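Local structure of pseudoperoxidase (Leishmania major, 5VIA) at residues Pro31-Ala41 with Ala92-Leu100; Ile107-Asn116 with Ile278-Tyr288. The protein binds heme b and belongs to the heme peroxidase family, probably as a pseudoperoxidase. All coordinates share one frame; numbering follows the deposited sequence.

Contact 1: residues Pro31-Ala41 with Ala92-Leu100; sequences PDLAATSIRTA and AAIAGIKYL. With HEM (protoporphyrin IX containing Fe), chain B.
With CG1 anti to its carbonyl carbon (chi1 -66°) and the chain then extended, Ile-38 lays CD1 along the backbone of the other helix, 3.6 Å from Ile-97 N; Tyr-99, its CG anti to the backbone N (chi1 175°), brings its ring obliquely against Ala-34, CD2 lying 3.4 Å from Ala-34 CB, and sets OH beside Pro-31 CB. The two helices, 33-49 and 85-99, belong to the mainly helical heme peroxidase fold, and the segments cross at -136° with their axes only 7.6 Å apart. Small residues make this closeness possible. Gly-96 sits opposite Ala-34, where a CB would run into Ala-34 O and Ile-38 CG1, and a little further along the methyls of Ala-41 and Ala-93 meet at 3.6 Å between their CB atoms. Leu-100, just past the helix, fills the other end, its CD1 resting against both Ala-35 CB and Ile-38 CD1. Ser-37 is buried, but its OG donates to Leu-33 O, which also takes Ser-37 N from the opposite face of its plane; a small side chain whose hydroxyl is satisfied within its own helix suits this place near Ala-92. Helix 263-279 covers part of the seam, with Phe-274 touching Ile-38, Ala-41 and Ile-97.

The same helix 33-49 also faces the heme, and Ile-38 bridges the two: CD1 serves helix 85-99 while CG2 touches HEM CMD. Arg-39 passes beside the heme, its guanidinium held by the carbonyls of Cys-60, Val-62 and Arg-64; Cys-60 is an axial ligand of the iron. Thr-36 binds a propionate, OG1 donating to HEM O1D at 2.7 Å.

Contact 2: residues Ile107-Asn116 with Ile278-Tyr288; sequences ILDQWRWGRN and IESNFKRLRPY
Arg-115 reaches across to Phe-282 and the end of helix 263-279. CB lies over the face of the Phe-282 ring, nearest CE1, and CG stands over the ring centre in a CH-pi contact, 3.5 Å from the centroid. CD continues over the same face toward CE2. The extended chain places NE, and chi4 (78°) turns the guanidinium so that two nitrogens face one carbonyl: NE donates to Ile-278 O at 3.0 Å, nearly straight at 160°, while NH2 reaches that oxygen from above its carbonyl plane. NH2 also meets a water shared with Arg-112 N and Glu-279 OE2; NH1 turns back to Arg-112 O and forms a salt bridge with Asp-87.

Beyond it, Trp-113 and Arg-286 form an antiparallel hydrogen-bonded pair, with Trp-113 N to Arg-286 O at 3.0 Å and Arg-286 N to Trp-113 O at 2.8 Å. Exposed Arg-286 lies over the indole, CB above the five-membered ring and its guanidinium in a cation-pi contact with the six-membered one. Gly-114 allows the positive phi that follows. Arginine methylenes thus pair with rings, and the N-H groups of buried Arg-115 with carbonyls, Asp-87 and water, joining the C-terminal segment to 107-116.

Contact 1 is core and contact 2 is nearer the surface, and their centres lie about 18 Å apart. They are in series along the chain, helix 85-99 of contact 1 being followed by helix 105-109 of contact 2, and they touch: Ile-94 CD1 packs on Trp-111 CD1 and Ile-107 CG2, and Ala-41 on Ile-278. Helix 263-279 flanks the first and ends in the second. Inside, beside the heme, alanine, glycine and isoleucine fit two helices closely through apolar contacts. The buried inner edge of contact 2, with Ile-107, Trp-111 and Ile-278, continues that packing; further out, short strands and loops rely on backbone bonds, arginines, aromatic faces and bridging waters.

Contact 1: residues Pro31-Ala41 with Ala92-Leu100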
loop_
_atom_site.group_PDB
_atom_site.type_symbol
_atom_site.label_atom_id
_atom_site.label_comp_id
_atom_site.label_asym_id
_atom_site.label_seq_id
_atom_site.Cartn_x
_atom_site.Cartn_y
_atom_site.Cartn_z
ATOM N N PRO A 31 5.555 11.694 -10.775
ATOM C CA PRO A 31 4.767 11.855 -9.546
ATOM C C PRO A 31 3.853 10.677 -9.274
ATOM O O PRO A 31 3.491 10.458 -8.125
ATOM C CB PRO A 31 3.920 13.099 -9.833
ATOM C CG PRO A 31 4.636 13.829 -10.898
ATOM C CD PRO A 31 5.295 12.779 -11.741
ATOM N N ASP A 32 3.478 9.943 -10.318
ATOM C CA ASP A 32 2.556 8.822 -10.178
ATOM C C ASP A 32 3.198 7.628 -9.489
ATOM O O ASP A 32 2.502 6.782 -8.925
ATOM C CB ASP A 32 2.017 8.396 -11.548
ATOM C CG ASP A 32 3.116 8.006 -12.526
ATOM O OD1 ASP A 32 3.890 8.893 -12.972
ATOM O OD2 ASP A 32 3.188 6.806 -12.880
ATOM N N LEU A 33 4.527 7.555 -9.547
ATOM C CA LEU A 33 5.254 6.403 -9.007
ATOM C C LEU A 33 5.451 6.463 -7.499
ATOM O O LEU A 33 5.909 5.493 -6.884
ATOM C CB LEU A 33 6.600 6.247 -9.719
ATOM C CG LEU A 33 6.475 5.960 -11.215
ATOM C CD1 LEU A 33 7.828 5.663 -11.836
ATOM C CD2 LEU A 33 5.515 4.796 -11.432
ATOM N N ALA A 34 5.114 7.592 -6.889
ATOM C CA ALA A 34 5.204 7.678 -5.433
ATOM C C ALA A 34 4.189 6.755 -4.799
ATOM O O ALA A 34 4.522 5.944 -3.910
ATOM C CB ALA A 34 4.994 9.099 -4.965
ATOM N N ALA A 35 2.936 6.861 -5.232
ATOM C CA ALA A 35 1.930 5.968 -4.667
ATOM C C ALA A 35 2.179 4.500 -5.048
ATOM O O ALA A 35 1.952 3.589 -4.239
ATOM C CB ALA A 35 0.532 6.414 -5.047
ATOM N N THR A 36 2.644 4.252 -6.268
ATOM C CA THR A 36 2.941 2.875 -6.655
ATOM C C THR A 36 4.077 2.291 -5.785
ATOM O O THR A 36 4.060 1.098 -5.436
ATOM C CB THR A 36 3.286 2.749 -8.142
ATOM O OG1 THR A 36 2.401 3.577 -8.919
ATOM C CG2 THR A 36 3.136 1.289 -8.578
ATOM N N SER A 37 5.046 3.128 -5.415
ATOM C CA SER A 37 6.127 2.672 -4.548
ATOM C C SER A 37 5.591 2.335 -3.158
ATOM O O SER A 37 6.095 1.425 -2.501
ATOM C CB SER A 37 7.235 3.720 -4.456
ATOM O OG SER A 37 7.722 4.059 -5.752
ATOM N N ILE A 38 4.565 3.057 -2.717
ATOM C CA ILE A 38 3.935 2.768 -1.434
ATOM C C ILE A 38 3.206 1.439 -1.534
ATOM O O ILE A 38 3.342 0.588 -0.653
ATOM C CB ILE A 38 2.937 3.865 -1.015
ATOM C CG1 ILE A 38 3.677 5.171 -0.736
ATOM C CG2 ILE A 38 2.117 3.417 0.217
ATOM C CD1 ILE A 38 2.746 6.342 -0.503
ATOM N N ARG A 39 2.449 1.248 -2.619
ATOM C CA ARG A 39 1.766 -0.020 -2.826
ATOM C C ARG A 39 2.766 -1.182 -2.798
ATOM O O ARG A 39 2.483 -2.232 -2.236
ATOM C CB ARG A 39 0.996 -0.048 -4.149
ATOM C CG ARG A 39 0.469 -1.457 -4.429
ATOM C CD ARG A 39 -0.627 -1.515 -5.481
ATOM N NE ARG A 39 -0.103 -1.456 -6.818
ATOM C CZ ARG A 39 0.237 -2.512 -7.547
ATOM N NH1 ARG A 39 0.124 -3.737 -7.057
ATOM N NH2 ARG A 39 0.698 -2.327 -8.766
ATOM N N THR A 40 3.930 -0.962 -3.401
ATOM C CA THR A 40 4.986 -1.966 -3.439
ATOM C C THR A 40 5.418 -2.455 -2.049
ATOM O O THR A 40 5.792 -3.613 -1.894
ATOM C CB THR A 40 6.183 -1.427 -4.213
ATOM O OG1 THR A 40 5.752 -1.075 -5.535
ATOM C CG2 THR A 40 7.249 -2.477 -4.335
ATOM N N ALA A 41 5.366 -1.591 -1.041
ATOM C CA ALA A 41 5.737 -2.032 0.304
ATOM C C ALA A 41 4.745 -3.080 0.779
ATOM O O ALA A 41 5.124 -4.038 1.465
ATOM C CB ALA A 41 5.786 -0.874 1.263
ATOM N N ALA A 92 12.254 3.640 -0.390
ATOM C CA ALA A 92 11.518 4.213 -1.514
ATOM C C ALA A 92 10.034 4.353 -1.187
ATOM O O ALA A 92 9.406 5.320 -1.591
ATOM C CB ALA A 92 11.720 3.377 -2.776
ATOM N N ALA A 93 9.473 3.381 -0.471
ATOM C CA ALA A 93 8.082 3.471 -0.046
ATOM C C ALA A 93 7.934 4.635 0.922
ATOM O O ALA A 93 6.996 5.436 0.814
ATOM C CB ALA A 93 7.624 2.161 0.618
ATOM N N ILE A 94 8.866 4.725 1.869
ATOM C CA ILE A 94 8.873 5.819 2.838
ATOM C C ILE A 94 9.004 7.159 2.117
ATOM O O ILE A 94 8.364 8.141 2.487
ATOM C CB ILE A 94 10.009 5.621 3.887
ATOM C CG1 ILE A 94 9.686 4.434 4.808
ATOM C CG2 ILE A 94 10.219 6.866 4.736
ATOM C CD1 ILE A 94 10.861 4.010 5.681
ATOM N N ALA A 95 9.818 7.196 1.068
ATOM C CA ALA A 95 9.947 8.409 0.263
ATOM C C ALA A 95 8.644 8.741 -0.468
ATOM O O ALA A 95 8.332 9.919 -0.690
ATOM C CB ALA A 95 11.098 8.277 -0.713
ATOM N N GLY A 96 7.884 7.708 -0.836
ATOM C CA GLY A 96 6.578 7.910 -1.452
ATOM C C GLY A 96 5.632 8.631 -0.506
ATOM O O GLY A 96 4.919 9.561 -0.905
ATOM N N ILE A 97 5.618 8.205 0.757
ATOM C CA ILE A 97 4.789 8.860 1.760
ATOM C C ILE A 97 5.186 10.330 1.906
ATOM O O ILE A 97 4.326 11.227 1.920
ATOM C CB ILE A 97 4.913 8.163 3.133
ATOM C CG1 ILE A 97 4.441 6.710 3.043
ATOM C CG2 ILE A 97 4.101 8.899 4.189
ATOM C CD1 ILE A 97 4.808 5.882 4.265
ATOM N N LYS A 98 6.487 10.575 2.046
ATOM C CA LYS A 98 7.019 11.933 2.135
ATOM C C LYS A 98 6.595 12.774 0.940
ATOM O O LYS A 98 6.155 13.927 1.092
ATOM C CB LYS A 98 8.552 11.887 2.192
ATOM C CG LYS A 98 9.238 13.239 2.343
ATOM C CD LYS A 98 10.756 13.067 2.390
ATOM C CE LYS A 98 11.479 14.342 2.826
ATOM N NZ LYS A 98 11.405 15.445 1.851
ATOM N N TYR A 99 6.746 12.205 -0.252
ATOM C CA TYR A 99 6.430 12.948 -1.470
ATOM C C TYR A 99 4.947 13.306 -1.485
ATOM O O TYR A 99 4.569 14.385 -1.922
ATOM C CB TYR A 99 6.824 12.161 -2.731
ATOM C CG TYR A 99 6.403 12.858 -4.016
ATOM C CD1 TYR A 99 7.154 13.897 -4.547
ATOM C CD2 TYR A 99 5.236 12.485 -4.678
ATOM C CE1 TYR A 99 6.766 14.541 -5.708
ATOM C CE2 TYR A 99 4.833 13.124 -5.837
ATOM C CZ TYR A 99 5.600 14.145 -6.348
ATOM O OH TYR A 99 5.191 14.779 -7.499
ATOM N N LEU A 100 4.117 12.404 -0.972
ATOM C CA LEU A 100 2.677 12.621 -0.974
ATOM C C LEU A 100 2.156 13.279 0.312
ATOM O O LEU A 100 0.983 13.116 0.671
ATOM C CB LEU A 100 1.948 11.308 -1.255
ATOM C CG LEU A 100 2.275 10.709 -2.625
ATOM C CD1 LEU A 100 1.658 9.337 -2.762
ATOM C CD2 LEU A 100 1.801 11.642 -3.751
HETATM C CHA HEM B . -4.212 0.619 -5.060
HETATM C CHB HEM B . -7.367 -2.640 -3.276
HETATM C CHC HEM B . -4.515 -3.019 0.635
HETATM C CHD HEM B . -1.802 0.758 -0.832
HETATM C C1A HEM B . -5.243 -0.279 -4.930
HETATM C C2A HEM B . -6.160 -0.627 -5.992
HETATM C C3A HEM B . -7.023 -1.522 -5.520
HETATM C C4A HEM B . -6.694 -1.776 -4.120
HETATM C CMA HEM B . -8.177 -2.173 -6.304
HETATM C CAA HEM B . -6.095 -0.086 -7.438
HETATM C CBA HEM B . -4.925 -0.864 -8.069
HETATM C CGA HEM B . -4.667 -0.484 -9.510
HETATM O O1A HEM B . -5.576 -0.684 -10.353
HETATM O O2A HEM B . -3.538 -0.013 -9.820
HETATM C C1B HEM B . -6.874 -3.066 -2.059
HETATM C C2B HEM B . -7.466 -4.039 -1.170
HETATM C C3B HEM B . -6.680 -4.175 -0.092
HETATM C C4B HEM B . -5.564 -3.242 -0.239
HETATM C CMB HEM B . -8.763 -4.810 -1.458
HETATM C CAB HEM B . -6.994 -5.139 1.080
HETATM C CBB HEM B . -6.032 -5.668 1.845
HETATM C C1C HEM B . -3.542 -2.036 0.597
HETATM C C2C HEM B . -2.523 -1.770 1.621
HETATM C C3C HEM B . -1.771 -0.718 1.197
HETATM C C4C HEM B . -2.297 -0.295 -0.093
HETATM C CMC HEM B . -2.374 -2.599 2.928
HETATM C CAC HEM B . -0.550 0.009 1.806
HETATM C CBC HEM B . 0.094 -0.422 2.899
HETATM C C1D HEM B . -2.202 1.094 -2.102
HETATM C C2D HEM B . -1.666 2.189 -2.884
HETATM C C3D HEM B . -2.421 2.149 -4.206
HETATM C C4D HEM B . -3.337 1.033 -4.086
HETATM C CMD HEM B . -0.562 3.187 -2.471
HETATM C CAD HEM B . -2.220 3.090 -5.423
HETATM C CBD HEM B . -1.110 2.432 -6.253
HETATM C CGD HEM B . -0.817 3.211 -7.512
HETATM O O1D HEM B . -0.071 2.683 -8.390
HETATM O O2D HEM B . -1.333 4.350 -7.632
HETATM N NA HEM B . -5.600 -0.993 -3.792
HETATM N NB HEM B . -5.726 -2.593 -1.461
HETATM N NC HEM B . -3.370 -1.108 -0.435
HETATM N ND HEM B . -3.193 0.445 -2.834
HETATM FE FE HEM B . -4.466 -1.110 -2.174
#

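Contact 2: residues Ile107-Asn116 with Ile278-Tyr288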
loop_
_atom_site.group_PDB
_atom_site.type_symbol
_atom_site.label_atom_id
_atom_site.label_comp_id
_atom_site.label_asym_id
_atom_site.label_seq_id
_atom_site.Cartn_x
_atom_site.Cartn_y
_atom_site.Cartn_z
ATOM N N ILE A 107 8.282 6.819 11.015
ATOM C CA ILE A 107 8.670 5.643 10.237
ATOM C C ILE A 107 10.147 5.747 9.866
ATOM O O ILE A 107 10.897 4.777 9.982
ATOM C CB ILE A 107 7.863 5.504 8.929
ATOM C CG1 ILE A 107 6.355 5.477 9.196
ATOM C CG2 ILE A 107 8.270 4.246 8.197
ATOM C CD1 ILE A 107 5.498 5.551 7.906
ATOM N N LEU A 108 10.561 6.926 9.412
ATOM C CA LEU A 108 11.953 7.118 9.010
ATOM C C LEU A 108 12.896 7.105 10.212
ATOM O O LEU A 108 13.940 6.447 10.178
ATOM C CB LEU A 108 12.124 8.406 8.205
ATOM C CG LEU A 108 13.533 8.603 7.647
ATOM C CD1 LEU A 108 13.958 7.375 6.852
ATOM C CD2 LEU A 108 13.609 9.855 6.788
ATOM N N ASP A 109 12.520 7.811 11.275
ATOM C CA ASP A 109 13.347 7.882 12.484
ATOM C C ASP A 109 13.592 6.515 13.129
ATOM O O ASP A 109 14.662 6.272 13.689
ATOM C CB ASP A 109 12.727 8.842 13.503
ATOM C CG ASP A 109 13.553 8.960 14.770
ATOM O OD1 ASP A 109 14.631 9.594 14.729
ATOM O OD2 ASP A 109 13.119 8.421 15.810
ATOM N N GLN A 110 12.609 5.625 13.035
ATOM C CA GLN A 110 12.699 4.300 13.641
ATOM C C GLN A 110 13.084 3.218 12.640
ATOM O O GLN A 110 13.131 2.037 12.990
ATOM C CB GLN A 110 11.364 3.918 14.283
ATOM C CG GLN A 110 11.038 4.648 15.576
ATOM C CD GLN A 110 9.647 4.303 16.089
ATOM O OE1 GLN A 110 8.999 3.367 15.601
ATOM N NE2 GLN A 110 9.177 5.064 17.070
ATOM N N TRP A 111 13.336 3.620 11.393
ATOM C CA TRP A 111 13.692 2.674 10.334
ATOM C C TRP A 111 14.897 1.826 10.732
ATOM O O TRP A 111 15.896 2.338 11.250
ATOM C CB TRP A 111 13.994 3.418 9.026
ATOM C CG TRP A 111 14.223 2.497 7.859
ATOM C CD1 TRP A 111 13.272 1.818 7.148
ATOM C CD2 TRP A 111 15.485 2.154 7.274
ATOM N NE1 TRP A 111 13.868 1.078 6.150
ATOM C CE2 TRP A 111 15.225 1.266 6.210
ATOM C CE3 TRP A 111 16.809 2.509 7.550
ATOM C CZ2 TRP A 111 16.245 0.731 5.419
ATOM C CZ3 TRP A 111 17.816 1.983 6.761
ATOM C CH2 TRP A 111 17.530 1.099 5.710
ATOM N N ARG A 112 14.780 0.524 10.513
ATOM C CA ARG A 112 15.878 -0.392 10.760
ATOM C C ARG A 112 16.396 -0.963 9.452
ATOM O O ARG A 112 15.697 -0.953 8.433
ATOM C CB ARG A 112 15.432 -1.523 11.690
ATOM C CG ARG A 112 15.230 -1.075 13.133
ATOM C CD ARG A 112 14.571 -2.166 13.945
ATOM N NE ARG A 112 14.424 -1.765 15.342
ATOM C CZ ARG A 112 13.911 -2.542 16.291
ATOM N NH1 ARG A 112 13.489 -3.763 16.000
ATOM N NH2 ARG A 112 13.819 -2.095 17.533
ATOM N N TRP A 113 17.625 -1.463 9.487
ATOM C CA TRP A 113 18.281 -1.925 8.275
ATOM C C TRP A 113 18.717 -3.381 8.389
ATOM O O TRP A 113 18.613 -3.990 9.453
ATOM C CB TRP A 113 19.471 -1.013 7.931
ATOM C CG TRP A 113 20.611 -1.037 8.916
ATOM C CD1 TRP A 113 20.661 -0.419 10.136
ATOM C CD2 TRP A 113 21.882 -1.677 8.739
ATOM N NE1 TRP A 113 21.877 -0.657 10.738
ATOM C CE2 TRP A 113 22.644 -1.423 9.899
ATOM C CE3 TRP A 113 22.449 -2.440 7.713
ATOM C CZ2 TRP A 113 23.944 -1.912 10.063
ATOM C CZ3 TRP A 113 23.744 -2.925 7.878
ATOM C CH2 TRP A 113 24.474 -2.661 9.044
ATOM N N GLY A 114 19.201 -3.938 7.287
ATOM C CA GLY A 114 19.689 -5.303 7.291
ATOM C C GLY A 114 18.706 -6.312 6.731
ATOM O O GLY A 114 18.877 -7.518 6.947
ATOM N N ARG A 115 17.672 -5.838 6.033
ATOM C CA ARG A 115 16.742 -6.743 5.355
ATOM C C ARG A 115 17.528 -7.602 4.375
ATOM O O ARG A 115 18.206 -7.071 3.488
ATOM C CB ARG A 115 15.655 -5.969 4.600
ATOM C CG ARG A 115 14.595 -5.331 5.485
ATOM C CD ARG A 115 13.732 -4.318 4.710
ATOM N NE ARG A 115 12.855 -3.609 5.642
ATOM C CZ ARG A 115 13.265 -2.613 6.428
ATOM N NH1 ARG A 115 14.525 -2.194 6.371
ATOM N NH2 ARG A 115 12.421 -2.037 7.271
ATOM N N ASN A 116 17.466 -8.919 4.562
ATOM C CA ASN A 116 18.165 -9.859 3.693
ATOM C C ASN A 116 17.483 -9.974 2.344
ATOM O O ASN A 116 16.281 -10.236 2.272
ATOM C CB ASN A 116 18.213 -11.255 4.331
ATOM C CG ASN A 116 19.292 -11.386 5.393
ATOM O OD1 ASN A 116 18.999 -11.637 6.564
ATOM N ND2 ASN A 116 20.550 -11.235 4.984
ATOM N N ILE A 278 6.682 -3.100 7.032
ATOM C CA ILE A 278 7.930 -3.153 6.281
ATOM C C ILE A 278 9.025 -3.917 7.021
ATOM O O ILE A 278 10.073 -4.192 6.446
ATOM C CB ILE A 278 8.439 -1.757 5.865
ATOM C CG1 ILE A 278 8.676 -0.869 7.091
ATOM C CG2 ILE A 278 7.443 -1.106 4.892
ATOM C CD1 ILE A 278 9.335 0.459 6.763
ATOM N N GLU A 279 8.778 -4.255 8.290
ATOM C CA GLU A 279 9.717 -5.089 9.050
ATOM C C GLU A 279 9.226 -6.524 9.156
ATOM O O GLU A 279 9.988 -7.417 9.547
ATOM C CB GLU A 279 9.949 -4.522 10.462
ATOM C CG GLU A 279 10.592 -3.133 10.481
ATOM C CD GLU A 279 10.975 -2.667 11.882
ATOM O OE1 GLU A 279 10.585 -3.323 12.882
ATOM O OE2 GLU A 279 11.670 -1.637 11.981
ATOM N N SER A 280 7.961 -6.748 8.806
ATOM C CA SER A 280 7.347 -8.078 8.948
ATOM C C SER A 280 8.051 -9.162 8.141
ATOM O O SER A 280 8.433 -8.951 6.977
ATOM C CB SER A 280 5.863 -8.043 8.576
ATOM O OG SER A 280 5.663 -7.627 7.226
ATOM N N ASN A 281 8.223 -10.324 8.772
ATOM C CA ASN A 281 8.872 -11.475 8.150
ATOM C C ASN A 281 10.297 -11.195 7.687
ATOM O O ASN A 281 10.759 -11.767 6.699
ATOM C CB ASN A 281 8.018 -12.061 7.014
ATOM C CG ASN A 281 6.759 -12.731 7.521
ATOM O OD1 ASN A 281 5.639 -12.249 7.288
ATOM N ND2 ASN A 281 6.929 -13.842 8.227
ATOM N N PHE A 282 10.981 -10.304 8.404
ATOM C CA PHE A 282 12.427 -10.127 8.258
ATOM C C PHE A 282 13.077 -10.472 9.600
ATOM O O PHE A 282 12.548 -10.112 10.645
ATOM C CB PHE A 282 12.775 -8.680 7.905
ATOM C CG PHE A 282 12.495 -8.309 6.469
ATOM C CD1 PHE A 282 13.154 -8.953 5.431
ATOM C CD2 PHE A 282 11.593 -7.304 6.164
ATOM C CE1 PHE A 282 12.904 -8.611 4.108
ATOM C CE2 PHE A 282 11.337 -6.947 4.841
ATOM C CZ PHE A 282 11.994 -7.609 3.813
ATOM N N LYS A 283 14.215 -11.155 9.583
ATOM C CA LYS A 283 14.907 -11.455 10.836
ATOM C C LYS A 283 16.177 -10.643 11.055
ATOM O O LYS A 283 16.856 -10.251 10.101
ATOM C CB LYS A 283 15.232 -12.940 10.922
ATOM C CG LYS A 283 14.003 -13.821 11.009
ATOM C CD LYS A 283 14.416 -15.273 10.967
ATOM C CE LYS A 283 13.208 -16.182 11.053
ATOM N NZ LYS A 283 13.653 -17.595 11.086
ATOM N N ARG A 284 16.488 -10.403 12.328
ATOM C CA ARG A 284 17.731 -9.751 12.727
ATOM C C ARG A 284 17.908 -8.392 12.049
ATOM O O ARG A 284 18.979 -8.080 11.535
ATOM C CB ARG A 284 18.938 -10.670 12.473
ATOM C CG ARG A 284 18.988 -11.901 13.400
ATOM C CD ARG A 284 20.108 -12.885 13.034
ATOM N NE ARG A 284 19.804 -13.606 11.801
ATOM C CZ ARG A 284 19.045 -14.701 11.735
ATOM N NH1 ARG A 284 18.506 -15.211 12.836
ATOM N NH2 ARG A 284 18.816 -15.282 10.561
ATOM N N LEU A 285 16.841 -7.598 12.047
ATOM C CA LEU A 285 16.932 -6.209 11.614
ATOM C C LEU A 285 17.732 -5.411 12.639
ATOM O O LEU A 285 17.665 -5.680 13.842
ATOM C CB LEU A 285 15.545 -5.601 11.406
ATOM C CG LEU A 285 14.758 -6.178 10.226
ATOM C CD1 LEU A 285 13.512 -5.365 9.937
ATOM C CD2 LEU A 285 15.627 -6.273 8.984
ATOM N N ARG A 286 18.506 -4.445 12.164
ATOM C CA ARG A 286 19.426 -3.739 13.039
ATOM C C ARG A 286 19.013 -2.292 13.267
ATOM O O ARG A 286 18.632 -1.592 12.324
ATOM C CB ARG A 286 20.846 -3.815 12.480
ATOM C CG ARG A 286 21.335 -5.242 12.258
ATOM C CD ARG A 286 22.844 -5.291 12.094
ATOM N NE ARG A 286 23.280 -6.399 11.244
ATOM C CZ ARG A 286 23.127 -6.425 9.921
ATOM N NH1 ARG A 286 22.533 -5.413 9.303
ATOM N NH2 ARG A 286 23.558 -7.463 9.215
ATOM N N PRO A 287 19.059 -1.846 14.532
ATOM C CA PRO A 287 18.800 -0.438 14.842
ATOM C C PRO A 287 19.766 0.462 14.086
ATOM O O PRO A 287 20.950 0.149 13.985
ATOM C CB PRO A 287 19.054 -0.367 16.347
ATOM C CG PRO A 287 18.687 -1.741 16.834
ATOM C CD PRO A 287 19.189 -2.666 15.751
ATOM N N TYR A 288 19.249 1.556 13.537
ATOM C CA TYR A 288 20.030 2.433 12.676
ATOM C C TYR A 288 20.999 3.290 13.483
ATOM O O TYR A 288 20.713 3.684 14.616
ATOM C CB TYR A 288 19.090 3.320 11.856
ATOM C CG TYR A 288 19.764 4.258 10.876
ATOM C CD1 TYR A 288 20.046 3.852 9.577
ATOM C CD2 TYR A 288 20.087 5.559 11.241
ATOM C CE1 TYR A 288 20.645 4.703 8.679
ATOM C CE2 TYR A 288 20.689 6.421 10.343
ATOM C CZ TYR A 288 20.964 5.987 9.068
ATOM O OH TYR A 288 21.558 6.845 8.173
HETATM O O HOH W 1 16.479 2.240 13.931
HETATM O O HOH W 2 12.138 -0.359 9.815
HETATM O O HOH W 3 12.727 -4.967 13.995
HETATM O O HOH W 4 16.626 -9.824 7.343
#